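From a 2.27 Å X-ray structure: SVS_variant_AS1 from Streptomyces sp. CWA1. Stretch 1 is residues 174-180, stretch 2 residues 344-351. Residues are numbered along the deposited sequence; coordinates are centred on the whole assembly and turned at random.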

ATOM      1  N   GLY A 174       4.375  13.071 -18.238  1.00 23.27           N
ATOM      2  CA  GLY A 174       5.795  13.233 -18.584  1.00 24.09           C
ATOM      3  C   GLY A 174       6.592  11.984 -18.205  1.00 26.84           C
ATOM      4  O   GLY A 174       6.000  11.013 -17.642  1.00 26.40           O
ATOM      5  N   LEU A 175       7.882  11.962 -18.525  1.00 25.66           N
ATOM      6  CA  LEU A 175       8.732  10.783 -18.258  1.00 26.88           C
ATOM      7  C   LEU A 175       8.728  10.435 -16.761  1.00 25.58           C
ATOM      8  O   LEU A 175       8.593   9.243 -16.412  1.00 29.52           O
ATOM      9  CB  LEU A 175      10.157  11.075 -18.719  1.00 26.26           C
ATOM     10  CG  LEU A 175      11.093   9.900 -18.491  1.00 25.87           C
ATOM     11  CD1 LEU A 175      10.531   8.677 -19.203  1.00 26.16           C
ATOM     12  CD2 LEU A 175      12.503  10.245 -18.973  1.00 26.92           C
ATOM     13  N   ASP A 176       8.906  11.425 -15.902  1.00 23.70           N
ATOM     14  CA  ASP A 176       9.053  11.208 -14.440  1.00 25.57           C
ATOM     15  C   ASP A 176       7.796  10.536 -13.876  1.00 24.78           C
ATOM     16  O   ASP A 176       7.967   9.510 -13.181  1.00 26.37           O
ATOM     17  CB  ASP A 176       9.373  12.487 -13.651  1.00 25.59           C
ATOM     18  CG  ASP A 176       9.932  12.170 -12.266  1.00 25.17           C
ATOM     19  OD1 ASP A 176      10.925  11.438 -12.176  1.00 25.58           O
ATOM     20  OD2 ASP A 176       9.399  12.665 -11.300  1.00 27.19           O
ATOM     21  N   ASP A 177       6.617  11.112 -14.119  1.00 24.44           N
ATOM     22  CA  ASP A 177       5.297  10.568 -13.685  1.00 25.78           C
ATOM     23  C   ASP A 177       5.038   9.186 -14.329  1.00 26.65           C
ATOM     24  O   ASP A 177       4.521   8.299 -13.615  1.00 27.78           O
ATOM     25  CB  ASP A 177       4.146  11.524 -14.015  1.00 28.24           C
ATOM     26  CG  ASP A 177       4.016  12.746 -13.109  1.00 26.91           C
ATOM     27  OD1 ASP A 177       4.756  12.832 -12.131  1.00 29.88           O
ATOM     28  OD2 ASP A 177       3.138  13.592 -13.378  1.00 33.96           O
ATOM     29  N   TYR A 178       5.331   9.006 -15.624  1.00 22.69           N
ATOM     30  CA  TYR A 178       5.093   7.737 -16.336  1.00 23.47           C
ATOM     31  C   TYR A 178       5.880   6.595 -15.670  1.00 24.49           C
ATOM     32  O   TYR A 178       5.279   5.500 -15.493  1.00 23.41           O
ATOM     33  CB  TYR A 178       5.421   7.782 -17.824  1.00 22.65           C
ATOM     34  CG  TYR A 178       5.152   6.447 -18.433  1.00 23.03           C
ATOM     35  CD1 TYR A 178       6.192   5.586 -18.743  1.00 26.08           C
ATOM     36  CD2 TYR A 178       3.858   5.976 -18.552  1.00 25.59           C
ATOM     37  CE1 TYR A 178       5.951   4.308 -19.218  1.00 25.88           C
ATOM     38  CE2 TYR A 178       3.595   4.698 -19.032  1.00 25.60           C
ATOM     39  CZ  TYR A 178       4.648   3.852 -19.332  1.00 26.50           C
ATOM     40  OH  TYR A 178       4.433   2.589 -19.792  1.00 22.74           O
ATOM     41  N   LEU A 179       7.162   6.801 -15.382  1.00 23.44           N
ATOM     42  CA  LEU A 179       8.034   5.752 -14.787  1.00 25.68           C
ATOM     43  C   LEU A 179       7.561   5.487 -13.357  1.00 26.64           C
ATOM     44  O   LEU A 179       7.426   4.303 -12.987  1.00 20.68           O
ATOM     45  CB  LEU A 179       9.491   6.203 -14.828  1.00 25.07           C
ATOM     46  CG  LEU A 179      10.073   6.358 -16.228  1.00 27.28           C
ATOM     47  CD1 LEU A 179      11.503   6.844 -16.148  1.00 28.68           C
ATOM     48  CD2 LEU A 179       9.998   5.051 -17.013  1.00 27.15           C
ATOM     49  N   ALA A 180       7.244   6.540 -12.601  1.00 24.18           N
ATOM     50  CA  ALA A 180       6.679   6.377 -11.238  1.00 26.51           C
ATOM     51  C   ALA A 180       5.389   5.548 -11.312  1.00 25.25           C
ATOM     52  O   ALA A 180       5.226   4.606 -10.522  1.00 25.77           O
ATOM     53  CB  ALA A 180       6.452   7.723 -10.588  1.00 27.61           C
ATOM     54  N   LEU A 344      19.101   8.785 -15.137  1.00 30.49           N
ATOM     55  CA  LEU A 344      18.424   9.151 -16.334  1.00 34.14           C
ATOM     56  C   LEU A 344      17.920  10.588 -16.339  1.00 31.42           C
ATOM     57  O   LEU A 344      17.264  10.986 -15.434  1.00 25.85           O
ATOM     58  CB  LEU A 344      17.193   8.276 -16.454  1.00 39.87           C
ATOM     59  CG  LEU A 344      17.044   7.325 -17.601  1.00 47.93           C
ATOM     60  CD1 LEU A 344      15.870   6.396 -17.351  1.00 46.85           C
ATOM     61  CD2 LEU A 344      16.831   8.169 -18.829  1.00 49.31           C
ATOM     62  N   PRO A 345      18.266  11.351 -17.368  1.00 28.91           N
ATOM     63  CA  PRO A 345      17.720  12.684 -17.558  1.00 27.97           C
ATOM     64  C   PRO A 345      16.194  12.729 -17.528  1.00 25.62           C
ATOM     65  O   PRO A 345      15.552  11.911 -18.181  1.00 30.38           O
ATOM     66  CB  PRO A 345      18.181  13.070 -18.965  1.00 31.14           C
ATOM     67  CG  PRO A 345      19.454  12.303 -19.143  1.00 32.90           C
ATOM     68  CD  PRO A 345      19.217  10.984 -18.424  1.00 31.08           C
ATOM     69  N   GLY A 346      15.660  13.675 -16.763  1.00 22.14           N
ATOM     70  CA  GLY A 346      14.231  13.998 -16.748  1.00 25.12           C
ATOM     71  C   GLY A 346      13.422  13.070 -15.865  1.00 25.35           C
ATOM     72  O   GLY A 346      12.218  13.159 -15.945  1.00 30.61           O
ATOM     73  N   ALA A 347      14.049  12.224 -15.047  1.00 27.87           N
ATOM     74  CA  ALA A 347      13.346  11.277 -14.147  1.00 26.85           C
ATOM     75  C   ALA A 347      13.974  11.327 -12.751  1.00 26.34           C
ATOM     76  O   ALA A 347      14.526  10.336 -12.262  1.00 26.66           O
ATOM     77  CB  ALA A 347      13.366   9.913 -14.778  1.00 29.11           C
ATOM     78  N   PRO A 348      13.904  12.499 -12.067  1.00 25.24           N
ATOM     79  CA  PRO A 348      14.403  12.633 -10.693  1.00 24.99           C
ATOM     80  C   PRO A 348      13.883  11.567  -9.709  1.00 25.55           C
ATOM     81  O   PRO A 348      14.648  11.199  -8.846  1.00 25.28           O
ATOM     82  CB  PRO A 348      13.986  14.047 -10.257  1.00 23.92           C
ATOM     83  CG  PRO A 348      12.917  14.480 -11.312  1.00 24.28           C
ATOM     84  CD  PRO A 348      13.333  13.766 -12.579  1.00 24.79           C
ATOM     85  N   SER A 349      12.673  11.022  -9.912  1.00 25.90           N
ATOM     86  CA  SER A 349      12.015  10.080  -8.970  1.00 27.49           C
ATOM     87  C   SER A 349      12.818   8.785  -8.891  1.00 25.20           C
ATOM     88  O   SER A 349      12.609   8.056  -7.914  1.00 23.16           O
ATOM     89  CB  SER A 349      10.563   9.766  -9.303  1.00 30.29           C
ATOM     90  OG  SER A 349       9.703  10.781  -8.807  1.00 45.70           O
ATOM     91  N   ILE A 350      13.697   8.506  -9.851  1.00 22.67           N
ATOM     92  CA  ILE A 350      14.468   7.230  -9.815  1.00 23.72           C
ATOM     93  C   ILE A 350      15.963   7.477  -9.614  1.00 22.97           C
ATOM     94  O   ILE A 350      16.694   6.470  -9.529  1.00 23.73           O
ATOM     95  CB  ILE A 350      14.181   6.364 -11.054  1.00 22.68           C
ATOM     96  CG1 ILE A 350      14.637   7.025 -12.358  1.00 25.05           C
ATOM     97  CG2 ILE A 350      12.724   5.983 -11.099  1.00 22.81           C
ATOM     98  CD1 ILE A 350      14.706   6.081 -13.565  1.00 23.32           C
ATOM     99  N   ALA A 351      16.404   8.734  -9.524  1.00 23.38           N
ATOM    100  CA  ALA A 351      17.833   9.108  -9.441  1.00 21.79           C
ATOM    101  C   ALA A 351      18.469   8.463  -8.208  1.00 23.73           C
ATOM    102  O   ALA A 351      19.672   8.080  -8.267  1.00 22.20           O
ATOM    103  CB  ALA A 351      17.963  10.605  -9.414  1.00 22.63           C
TER

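Both carboxylate oxygens of D176, a residue in the first turn of a helix, are spent on one residue of an irregular segment 173 positions further along the chain. The backbone of S349 donates from N to D176 OD1 at 2.9 Å, with an N-H...O angle of 166°, and the hydroxyl of the same serine donates from OG to D176 OD2 at 3.1 Å. The two bonds close a ring between the carboxylate and the serine, each oxygen accepting one of them. D176 reaches across with chi1 at t (-162°), and S349 answers with chi1 at m (-83°); the CA-to-CB bonds of both point toward the opposing stretch.

The same oxygen, D176 OD1, lies 3.2 Å from P348 N, but a proline nitrogen has no hydrogen to share, so this is a close packing contact and not a bond. OD1 also sits 3.1 Å from A347 C and 3.4 Å from P348 CD, nestled against the A347-P348 peptide on its way to the amide of S349. Here the backbones come nearest: D176 CA and A347 CA are 4.3 Å apart, and D176 has more surface covered by the other stretch than any other residue of the contact.

Apolar packing lies to one side of this polar centre. L179, one helical turn after L175, places CD1 3.8 Å from A347 CB and 4.2 Å from I350 CD1, so one methyl touches two side chains. L175 CD2 approaches the same alanine methyl, A347 CB, at 4.3 Å. The small side chain of A347 thus meets both leucines, whose CA-to-CB bonds point toward the segment.

The segment approaches L175 through a type II beta turn from L344 to A347, closed by a weak hydrogen bond from A347 N to L344 O at 3.5 Å. G346 adopts phi/psi of 82/10, a positive phi that favours glycine; an ideal CB there would lie 4.0 Å from L175 CD2. P345 and G346 meet the helix through their carbonyl oxygens: L175 CD2 lies 3.6 Å from P345 O, and G346 O lies 3.7 Å from D176 CB and 4.0 Å from L175 CB. P345 itself directs its CA-to-CB bond away.

Each side is also braced internally. G174 occupies the N-cap position, and its O accepts from Y178 N at 2.9 Å, while A180 N donates to D176 O at 3.1 Å. Across from them, I350 N bonds to A347 O at 3.1 Å, bridging the residues that flank P348 and S349. Together the stretches bury 362 Å², both sides summed.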